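Local atomic coordinates of 4-alpha-glucanotransferase (Streptococcus agalactiae, PDB entry 6M6T), a protein that is an amylomaltase of the 4-alpha-glucanotransferase family, with a TIM-barrel fold, and holds glycan ligands in its pockets. Residues 243-251 and 259-267; 298-306 and 317-328. All coordinates share one frame; numbering follows the deposited sequence.

Contacts 1 and 2 follow one another along the chain as two beta hairpins, and their centres lie about 12 Å apart. Strands 245-249 and 303-308 are neighbours in one four-stranded antiparallel sheet, separate from the parallel strands of the barrel, so the hairpins are joined edge to edge. Side chains also meet across this seam: Pro250 CG lies 3.4 Å from Trp305 CE3, and Ile265 CG2 lies 3.4 Å from Tyr304 CE2. Contact 1 supplies Val249, Gln259, Leu260 and Trp261 to the glycan pockets. Contact 2 adds no residue to those pockets, but its Lys299 side chain is about 5 Å from a bound AC1 other than the one at Leu260.

Contact 1: residues 243-251 and 259-267; sequences PLAIAGVPA and QLWGNPIYN. With AC1 (4,6-dideoxy-4-{[(1S,4R,5S,6S)-4,5,6-trihydroxy-3-(hydroxymethyl)cyclohex-2-en-1-yl]amino}-alpha-D-glucopyranose), chain I.
Val249 and Gln259 form the antiparallel hydrogen-bonded pair of this hairpin: Gln259 N reaches Val249 O at 2.8 Å, and Val249 N returns a bond to Gln259 O. Farther along, Trp261 N donates to Ala247 O at 3.0 Å, and Gly262 N adds a weak bond to the same oxygen. Two successive N-H groups thus converge on one carbonyl, as at a beta bulge, before Ala247 N picks up Asn263 O.

Apolar packing follows the register at one pair and departs from it elsewhere. Val249 CG1 lies alongside the extended Gln259 chain, nearest its CB, while the methyls Ile246 CD1 and Leu260 CD1 meet at 3.5 Å. Ile265 CD1 reaches the CB of Ala247 at 4.0 Å.

The indole of Trp261 joins strand to pocket. Its five-membered ring takes Gly248 CA over one face, 4.0 Å from the centroid and 20° off the normal, and His297 meets the tryptophan edge-to-face. Trp261 NE1 donates in its ring plane to a lone pair of Gln259 OE1 at 2.6 Å, with an angle of 162° at the hydrogen.

The polar contacts with this AC1 are made by backbone carbonyls. Trp261 O accepts a weak bond from AC1 O4, and Leu260 O faces O3B, though at a doubtfully short distance. The side-chain bond probably limits rotation of the indole and the amide, both of which belong to residues lining the glycan pockets.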
loop_
_atom_site.group_PDB
_atom_site.type_symbol
_atom_site.label_atom_id
_atom_site.label_comp_id
_atom_site.label_asym_id
_atom_site.label_seq_id
_atom_site.Cartn_x
_atom_site.Cartn_y
_atom_site.Cartn_z
ATOM N N PRO A 243 12.282 -14.007 -14.435
ATOM C CA PRO A 243 13.140 -13.814 -13.256
ATOM C C PRO A 243 14.107 -14.977 -13.044
ATOM O O PRO A 243 13.697 -16.140 -12.982
ATOM C CB PRO A 243 12.132 -13.695 -12.105
ATOM C CG PRO A 243 10.832 -13.413 -12.763
ATOM C CD PRO A 243 10.856 -14.059 -14.082
ATOM N N LEU A 244 15.403 -14.643 -12.934
ATOM C CA LEU A 244 16.413 -15.629 -12.543
ATOM C C LEU A 244 16.165 -16.113 -11.124
ATOM O O LEU A 244 16.099 -17.324 -10.871
ATOM C CB LEU A 244 17.820 -15.034 -12.649
ATOM C CG LEU A 244 18.377 -14.555 -13.990
ATOM C CD1 LEU A 244 19.864 -14.162 -13.871
ATOM C CD2 LEU A 244 18.135 -15.614 -15.064
ATOM N N ALA A 245 16.037 -15.167 -10.189
ATOM C CA ALA A 245 15.635 -15.395 -8.813
ATOM C C ALA A 245 14.407 -14.549 -8.484
ATOM O O ALA A 245 14.184 -13.488 -9.082
ATOM C CB ALA A 245 16.765 -15.050 -7.881
ATOM N N ILE A 246 13.599 -15.019 -7.532
ATOM C CA ILE A 246 12.427 -14.282 -7.082
ATOM C C ILE A 246 12.579 -13.899 -5.605
ATOM O O ILE A 246 13.494 -14.345 -4.897
ATOM C CB ILE A 246 11.101 -15.051 -7.313
ATOM C CG1 ILE A 246 11.108 -16.398 -6.591
ATOM C CG2 ILE A 246 10.800 -15.194 -8.809
ATOM C CD1 ILE A 246 9.726 -16.940 -6.333
ATOM N N ALA A 247 11.640 -13.063 -5.154
ATOM C CA ALA A 247 11.664 -12.480 -3.821
ATOM C C ALA A 247 10.826 -13.281 -2.831
ATOM O O ALA A 247 9.853 -13.945 -3.186
ATOM C CB ALA A 247 11.168 -11.040 -3.869
ATOM N N GLY A 248 11.227 -13.211 -1.574
ATOM C CA GLY A 248 10.493 -13.846 -0.507
ATOM C C GLY A 248 11.161 -13.640 0.839
ATOM O O GLY A 248 11.890 -12.666 1.070
ATOM N N VAL A 249 10.925 -14.582 1.737
ATOM C CA VAL A 249 11.404 -14.442 3.100
ATOM C C VAL A 249 11.348 -15.835 3.717
ATOM O O VAL A 249 10.399 -16.592 3.452
ATOM C CB VAL A 249 10.566 -13.387 3.842
ATOM C CG1 VAL A 249 9.286 -13.983 4.472
ATOM C CG2 VAL A 249 11.423 -12.585 4.797
ATOM N N PRO A 250 12.347 -16.241 4.490
ATOM C CA PRO A 250 12.387 -17.611 5.004
ATOM C C PRO A 250 11.574 -17.762 6.283
ATOM O O PRO A 250 11.078 -16.793 6.858
ATOM C CB PRO A 250 13.879 -17.849 5.283
ATOM C CG PRO A 250 14.507 -16.484 5.330
ATOM C CD PRO A 250 13.466 -15.437 4.999
ATOM N N ALA A 251 11.461 -19.010 6.724
ATOM C CA ALA A 251 10.684 -19.317 7.915
ATOM C C ALA A 251 11.352 -18.757 9.156
ATOM O O ALA A 251 12.569 -18.872 9.326
ATOM C CB ALA A 251 10.534 -20.818 8.080
ATOM N N GLN A 259 7.742 -17.423 3.403
ATOM C CA GLN A 259 6.938 -16.701 2.426
ATOM C C GLN A 259 7.623 -16.664 1.071
ATOM O O GLN A 259 8.818 -16.368 0.967
ATOM C CB GLN A 259 6.656 -15.259 2.862
ATOM C CG GLN A 259 5.573 -15.098 3.911
ATOM C CD GLN A 259 5.443 -13.656 4.360
ATOM O OE1 GLN A 259 5.662 -12.730 3.572
ATOM N NE2 GLN A 259 5.121 -13.454 5.638
ATOM N N LEU A 260 6.834 -16.935 0.036
ATOM C CA LEU A 260 7.243 -16.786 -1.354
ATOM C C LEU A 260 6.395 -15.678 -1.968
ATOM O O LEU A 260 5.159 -15.766 -1.963
ATOM C CB LEU A 260 7.074 -18.105 -2.109
ATOM C CG LEU A 260 7.451 -18.097 -3.583
ATOM C CD1 LEU A 260 8.507 -19.159 -3.851
ATOM C CD2 LEU A 260 6.194 -18.309 -4.430
ATOM N N TRP A 261 7.054 -14.632 -2.479
ATOM C CA TRP A 261 6.371 -13.435 -2.962
ATOM C C TRP A 261 6.195 -13.395 -4.482
ATOM O O TRP A 261 5.106 -13.062 -4.965
ATOM C CB TRP A 261 7.123 -12.187 -2.493
ATOM C CG TRP A 261 7.090 -11.989 -1.001
ATOM C CD1 TRP A 261 6.337 -12.687 -0.096
ATOM C CD2 TRP A 261 7.839 -11.027 -0.242
ATOM N NE1 TRP A 261 6.575 -12.221 1.180
ATOM C CE2 TRP A 261 7.489 -11.202 1.119
ATOM C CE3 TRP A 261 8.763 -10.032 -0.578
ATOM C CZ2 TRP A 261 8.035 -10.424 2.137
ATOM C CZ3 TRP A 261 9.306 -9.260 0.440
ATOM C CH2 TRP A 261 8.938 -9.463 1.780
ATOM N N GLY A 262 7.234 -13.726 -5.252
ATOM C CA GLY A 262 7.147 -13.789 -6.694
ATOM C C GLY A 262 7.718 -12.597 -7.430
ATOM O O GLY A 262 7.838 -12.649 -8.661
ATOM N N ASN A 263 8.069 -11.527 -6.727
ATOM C CA ASN A 263 8.601 -10.358 -7.404
ATOM C C ASN A 263 9.998 -10.644 -7.951
ATOM O O ASN A 263 10.760 -11.434 -7.381
ATOM C CB ASN A 263 8.667 -9.157 -6.463
ATOM C CG ASN A 263 7.499 -9.094 -5.499
ATOM O OD1 ASN A 263 7.333 -9.969 -4.653
ATOM N ND2 ASN A 263 6.690 -8.041 -5.612
ATOM N N PRO A 264 10.370 -9.993 -9.041
ATOM C CA PRO A 264 11.756 -10.072 -9.495
ATOM C C PRO A 264 12.684 -9.466 -8.454
ATOM O O PRO A 264 12.263 -8.749 -7.548
ATOM C CB PRO A 264 11.756 -9.254 -10.791
ATOM C CG PRO A 264 10.614 -8.299 -10.628
ATOM C CD PRO A 264 9.571 -9.042 -9.829
ATOM N N ILE A 265 13.965 -9.759 -8.611
ATOM C CA ILE A 265 15.015 -9.357 -7.690
ATOM C C ILE A 265 15.840 -8.249 -8.332
ATOM O O ILE A 265 15.939 -8.161 -9.560
ATOM C CB ILE A 265 15.858 -10.598 -7.359
ATOM C CG1 ILE A 265 15.042 -11.566 -6.511
ATOM C CG2 ILE A 265 17.143 -10.235 -6.707
ATOM C CD1 ILE A 265 14.970 -11.166 -5.063
ATOM N N TYR A 266 16.416 -7.382 -7.500
ATOM C CA TYR A 266 17.187 -6.255 -8.008
ATOM C C TYR A 266 18.630 -6.659 -8.321
ATOM O O TYR A 266 19.255 -7.434 -7.588
ATOM C CB TYR A 266 17.163 -5.100 -6.995
ATOM C CG TYR A 266 15.823 -4.389 -6.937
ATOM C CD1 TYR A 266 15.278 -3.798 -8.078
ATOM C CD2 TYR A 266 15.089 -4.324 -5.750
ATOM C CE1 TYR A 266 14.051 -3.163 -8.040
ATOM C CE2 TYR A 266 13.857 -3.686 -5.704
ATOM C CZ TYR A 266 13.340 -3.114 -6.851
ATOM O OH TYR A 266 12.113 -2.487 -6.833
ATOM N N ASN A 267 19.160 -6.135 -9.432
ATOM C CA ASN A 267 20.597 -6.211 -9.717
ATOM C C ASN A 267 21.207 -4.966 -9.090
ATOM O O ASN A 267 21.514 -3.972 -9.758
ATOM C CB ASN A 267 20.866 -6.301 -11.217
ATOM C CG ASN A 267 22.357 -6.348 -11.561
ATOM O OD1 ASN A 267 23.129 -7.063 -10.921
ATOM N ND2 ASN A 267 22.761 -5.587 -12.579
HETATM C C1 AC1 I . 2.512 -9.446 0.257
HETATM O O2 AC1 I . 2.117 -11.230 1.907
HETATM C C2 AC1 I . 1.835 -10.797 0.562
HETATM C C4A AC1 I . 2.126 -15.344 -5.218
HETATM C C3 AC1 I . 2.255 -11.868 -0.402
HETATM O O3 AC1 I . 1.524 -13.023 -0.023
HETATM C C4 AC1 I . 1.924 -11.413 -1.844
HETATM N N4A AC1 I . 2.151 -12.406 -2.939
HETATM C C5 AC1 I . 2.781 -10.179 -2.061
HETATM O O5 AC1 I . 2.349 -9.133 -1.162
HETATM C C6 AC1 I . 2.633 -9.706 -3.505
HETATM C C1B AC1 I . 1.030 -13.303 -3.335
HETATM C C2B AC1 I . 1.422 -14.716 -2.939
HETATM O O2B AC1 I . 1.756 -14.765 -1.549
HETATM C C3B AC1 I . 2.641 -15.112 -3.788
HETATM O O3B AC1 I . 3.266 -16.306 -3.270
HETATM O O4 AC1 I . 3.200 -15.631 -6.161
HETATM C C5B AC1 I . 1.335 -14.257 -5.643
HETATM C C7B AC1 I . 0.793 -13.303 -4.734
HETATM C C6B AC1 I . 1.045 -14.200 -7.163
HETATM O O6B AC1 I . 1.995 -15.016 -7.882
#

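Contact 2: residues 298-306 and 317-328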
loop_
_atom_site.group_PDB
_atom_site.type_symbol
_atom_site.label_atom_id
_atom_site.label_comp_id
_atom_site.label_asym_id
_atom_site.label_seq_id
_atom_site.Cartn_x
_atom_site.Cartn_y
_atom_site.Cartn_z
ATOM N N PHE A 298 11.966 -2.777 5.005
ATOM C CA PHE A 298 13.238 -2.080 5.124
ATOM C C PHE A 298 14.405 -3.059 5.194
ATOM O O PHE A 298 15.527 -2.735 4.768
ATOM C CB PHE A 298 13.178 -1.182 6.371
ATOM C CG PHE A 298 14.084 0.006 6.315
ATOM C CD1 PHE A 298 13.854 1.026 5.402
ATOM C CD2 PHE A 298 15.169 0.099 7.176
ATOM C CE1 PHE A 298 14.687 2.118 5.349
ATOM C CE2 PHE A 298 16.013 1.179 7.134
ATOM C CZ PHE A 298 15.778 2.197 6.223
ATOM N N LYS A 299 14.156 -4.259 5.726
ATOM C CA LYS A 299 15.177 -5.299 5.757
ATOM C C LYS A 299 15.800 -5.497 4.380
ATOM O O LYS A 299 17.019 -5.678 4.252
ATOM C CB LYS A 299 14.565 -6.609 6.265
ATOM C CG LYS A 299 15.574 -7.755 6.455
ATOM C CD LYS A 299 16.875 -7.268 7.105
ATOM C CE LYS A 299 17.948 -8.292 6.992
ATOM N NZ LYS A 299 17.317 -9.582 7.292
ATOM N N GLY A 300 14.978 -5.423 3.335
ATOM C CA GLY A 300 15.426 -5.635 1.972
ATOM C C GLY A 300 16.480 -4.662 1.492
ATOM O O GLY A 300 17.089 -4.916 0.443
ATOM N N PHE A 301 16.706 -3.558 2.214
ATOM C CA PHE A 301 17.768 -2.631 1.841
ATOM C C PHE A 301 19.092 -2.943 2.526
ATOM O O PHE A 301 20.119 -2.385 2.135
ATOM C CB PHE A 301 17.324 -1.189 2.119
ATOM C CG PHE A 301 16.215 -0.752 1.224
ATOM C CD1 PHE A 301 16.489 -0.234 -0.033
ATOM C CD2 PHE A 301 14.889 -0.927 1.601
ATOM C CE1 PHE A 301 15.463 0.135 -0.895
ATOM C CE2 PHE A 301 13.851 -0.554 0.750
ATOM C CZ PHE A 301 14.139 -0.020 -0.496
ATOM N N SER A 302 19.102 -3.835 3.514
ATOM C CA SER A 302 20.341 -4.328 4.098
ATOM C C SER A 302 20.712 -5.712 3.570
ATOM O O SER A 302 21.847 -5.933 3.140
ATOM C CB SER A 302 20.230 -4.350 5.630
ATOM O OG SER A 302 19.512 -5.491 6.089
ATOM N N ASP A 303 19.761 -6.643 3.593
ATOM C CA ASP A 303 19.966 -8.032 3.188
ATOM C C ASP A 303 18.607 -8.557 2.749
ATOM O O ASP A 303 17.698 -8.639 3.580
ATOM C CB ASP A 303 20.501 -8.894 4.345
ATOM C CG ASP A 303 21.953 -8.598 4.709
ATOM O OD1 ASP A 303 22.829 -8.819 3.840
ATOM O OD2 ASP A 303 22.220 -8.187 5.880
ATOM N N TYR A 304 18.453 -8.918 1.474
ATOM C CA TYR A 304 17.194 -9.492 1.001
ATOM C C TYR A 304 17.336 -10.990 0.745
ATOM O O TYR A 304 18.422 -11.499 0.444
ATOM C CB TYR A 304 16.678 -8.814 -0.276
ATOM C CG TYR A 304 17.587 -9.023 -1.447
ATOM C CD1 TYR A 304 18.717 -8.233 -1.602
ATOM C CD2 TYR A 304 17.349 -10.025 -2.380
ATOM C CE1 TYR A 304 19.581 -8.415 -2.655
ATOM C CE2 TYR A 304 18.224 -10.222 -3.442
ATOM C CZ TYR A 304 19.329 -9.401 -3.573
ATOM O OH TYR A 304 20.220 -9.539 -4.599
ATOM N N TRP A 305 16.217 -11.691 0.874
ATOM C CA TRP A 305 16.170 -13.129 0.662
ATOM C C TRP A 305 15.853 -13.419 -0.802
ATOM O O TRP A 305 14.891 -12.875 -1.350
ATOM C CB TRP A 305 15.122 -13.752 1.574
ATOM C CG TRP A 305 15.003 -15.216 1.425
ATOM C CD1 TRP A 305 14.092 -15.891 0.667
ATOM C CD2 TRP A 305 15.818 -16.207 2.056
ATOM N NE1 TRP A 305 14.286 -17.242 0.796
ATOM C CE2 TRP A 305 15.339 -17.463 1.644
ATOM C CE3 TRP A 305 16.906 -16.154 2.932
ATOM C CZ2 TRP A 305 15.908 -18.654 2.076
ATOM C CZ3 TRP A 305 17.470 -17.337 3.359
ATOM C CH2 TRP A 305 16.971 -18.571 2.933
ATOM N N GLU A 306 16.662 -14.285 -1.422
ATOM C CA GLU A 306 16.669 -14.491 -2.868
ATOM C C GLU A 306 16.416 -15.970 -3.172
ATOM O O GLU A 306 17.352 -16.778 -3.191
ATOM C CB GLU A 306 17.992 -14.012 -3.467
ATOM C CG GLU A 306 18.011 -13.931 -5.002
ATOM C CD GLU A 306 19.430 -13.871 -5.614
ATOM O OE1 GLU A 306 20.045 -14.944 -5.826
ATOM O OE2 GLU A 306 19.932 -12.759 -5.919
ATOM N N GLY A 317 16.732 -20.525 -0.751
ATOM C CA GLY A 317 17.231 -19.208 -1.111
ATOM C C GLY A 317 18.514 -18.870 -0.416
ATOM O O GLY A 317 19.274 -19.756 -0.014
ATOM N N SER A 318 18.773 -17.572 -0.285
ATOM C CA SER A 318 19.942 -17.080 0.433
ATOM C C SER A 318 19.711 -15.631 0.837
ATOM O O SER A 318 18.821 -14.954 0.311
ATOM C CB SER A 318 21.214 -17.189 -0.410
ATOM O OG SER A 318 21.253 -18.403 -1.132
ATOM N N TRP A 319 20.536 -15.164 1.777
ATOM C CA TRP A 319 20.545 -13.761 2.182
ATOM C C TRP A 319 21.609 -13.028 1.374
ATOM O O TRP A 319 22.802 -13.213 1.611
ATOM C CB TRP A 319 20.820 -13.630 3.675
ATOM C CG TRP A 319 19.696 -14.022 4.547
ATOM C CD1 TRP A 319 19.630 -15.121 5.344
ATOM C CD2 TRP A 319 18.476 -13.301 4.752
ATOM N NE1 TRP A 319 18.437 -15.138 6.031
ATOM C CE2 TRP A 319 17.710 -14.031 5.680
ATOM C CE3 TRP A 319 17.956 -12.111 4.239
ATOM C CZ2 TRP A 319 16.448 -13.617 6.093
ATOM C CZ3 TRP A 319 16.708 -11.700 4.655
ATOM C CH2 TRP A 319 15.963 -12.453 5.566
ATOM N N GLN A 320 21.187 -12.206 0.428
ATOM C CA GLN A 320 22.001 -11.392 -0.457
ATOM C C GLN A 320 22.151 -9.979 0.074
ATOM O O GLN A 320 21.228 -9.445 0.698
ATOM C CB GLN A 320 21.370 -11.319 -1.843
ATOM C CG GLN A 320 21.075 -12.651 -2.373
ATOM C CD GLN A 320 22.338 -13.280 -2.849
ATOM O OE1 GLN A 320 22.625 -14.440 -2.557
ATOM N NE2 GLN A 320 23.134 -12.501 -3.563
ATOM N N PRO A 321 23.294 -9.347 -0.212
ATOM C CA PRO A 321 23.534 -7.984 0.281
ATOM C C PRO A 321 23.051 -6.894 -0.663
ATOM O O PRO A 321 23.398 -6.877 -1.844
ATOM C CB PRO A 321 25.057 -7.947 0.435
ATOM C CG PRO A 321 25.544 -8.838 -0.668
ATOM C CD PRO A 321 24.477 -9.902 -0.893
ATOM N N ALA A 322 22.278 -5.988 -0.152
ATOM C CA ALA A 322 21.894 -4.771 -0.844
ATOM C C ALA A 322 22.668 -3.582 -0.286
ATOM O O ALA A 322 23.039 -3.578 0.890
ATOM C CB ALA A 322 20.391 -4.517 -0.699
ATOM N N PRO A 323 22.926 -2.544 -1.098
ATOM C CA PRO A 323 23.764 -1.412 -0.660
ATOM C C PRO A 323 22.977 -0.286 0.015
ATOM O O PRO A 323 23.014 0.876 -0.414
ATOM C CB PRO A 323 24.384 -0.956 -1.982
ATOM C CG PRO A 323 23.266 -1.159 -2.942
ATOM C CD PRO A 323 22.581 -2.432 -2.524
ATOM N N GLY A 324 22.275 -0.619 1.099
ATOM C CA GLY A 324 21.449 0.327 1.815
ATOM C C GLY A 324 22.102 1.656 2.141
ATOM O O GLY A 324 21.599 2.730 1.776
ATOM N N PRO A 325 23.223 1.603 2.869
ATOM C CA PRO A 325 23.926 2.847 3.249
ATOM C C PRO A 325 24.176 3.821 2.102
ATOM O O PRO A 325 23.881 5.021 2.236
ATOM C CB PRO A 325 25.238 2.316 3.838
ATOM C CG PRO A 325 24.869 0.989 4.411
ATOM C CD PRO A 325 23.781 0.418 3.549
ATOM N N GLU A 326 24.707 3.337 0.974
ATOM C CA GLU A 326 24.976 4.217 -0.166
ATOM C C GLU A 326 23.682 4.814 -0.719
ATOM O O GLU A 326 23.610 6.018 -0.996
ATOM C CB GLU A 326 25.733 3.456 -1.264
ATOM C CG GLU A 326 27.076 2.872 -0.836
ATOM C CD GLU A 326 26.913 1.629 0.040
ATOM O OE1 GLU A 326 27.799 1.344 0.891
ATOM O OE2 GLU A 326 25.871 0.950 -0.118
ATOM N N LEU A 327 22.652 3.979 -0.887
ATOM C CA LEU A 327 21.380 4.454 -1.425
ATOM C C LEU A 327 20.826 5.582 -0.577
ATOM O O LEU A 327 20.410 6.626 -1.096
ATOM C CB LEU A 327 20.367 3.311 -1.490
ATOM C CG LEU A 327 18.906 3.763 -1.504
ATOM C CD1 LEU A 327 18.536 4.297 -2.879
ATOM C CD2 LEU A 327 17.955 2.642 -1.103
ATOM N N PHE A 328 20.821 5.393 0.739
ATOM C CA PHE A 328 20.171 6.400 1.559
ATOM C C PHE A 328 21.044 7.638 1.728
ATOM O O PHE A 328 20.514 8.748 1.840
ATOM C CB PHE A 328 19.744 5.780 2.889
ATOM C CG PHE A 328 18.539 4.879 2.761
ATOM C CD1 PHE A 328 17.270 5.415 2.573
ATOM C CD2 PHE A 328 18.678 3.490 2.782
ATOM C CE1 PHE A 328 16.159 4.593 2.438
ATOM C CE2 PHE A 328 17.568 2.660 2.644
ATOM C CZ PHE A 328 16.304 3.219 2.476
#
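Trp305 and Trp319 meet edge-to-face: the six-membered edge of Trp305 is directed at the five-membered face of Trp319, with centroids 4.8 Å apart and planes at 72°. The CB of Trp305 also lies over the six-membered ring of Trp319, a CH-pi contact, while Gly317 and Ser318 backbone atoms cover one face of the Trp305 indole. CG of Trp305 stands anti to its backbone N (chi1 180°), which carries the ring out beside the partner strand; its NE1 donates to Ala314 O. Lys299 comes to the opposite side of the Trp319 plane from Trp305, so the indole lies between them, with NZ 3.9 Å from the six-membered centroid in an off-centre cation-pi contact and hydrogen-bonded to Tyr347 O.

The two tryptophans sit on a beta hairpin of strands 303-308 and 319-321, the latter an edge strand of its sheet. Tyr304 and Gln320 are its hydrogen-bonded pair: Gln320 N to Tyr304 O and Tyr304 N to Gln320 O are both 2.9 Å. Their side chains share the face away from the tryptophans, where Gln320 CB lies over the Tyr304 ring, 3.6 Å from its centroid. The Gln320 side chain bends at chi2 and stacks its amide on the Glu306 carboxylate with planes 16° apart; Glu306 OE2 salt-bridges Lys236.

Beyond the hairpin, helix 324-335 brings up Phe328, whose edge points at the face of Phe301, centroids 5.5 Å apart. Phe298 completes this aromatic cluster obliquely, its CE1 3.5 Å from Phe328 CZ. Leu327 CD2 packs obliquely against Phe301 CD1, and Leu355 of helix 350-359 touches Phe301 and Phe328.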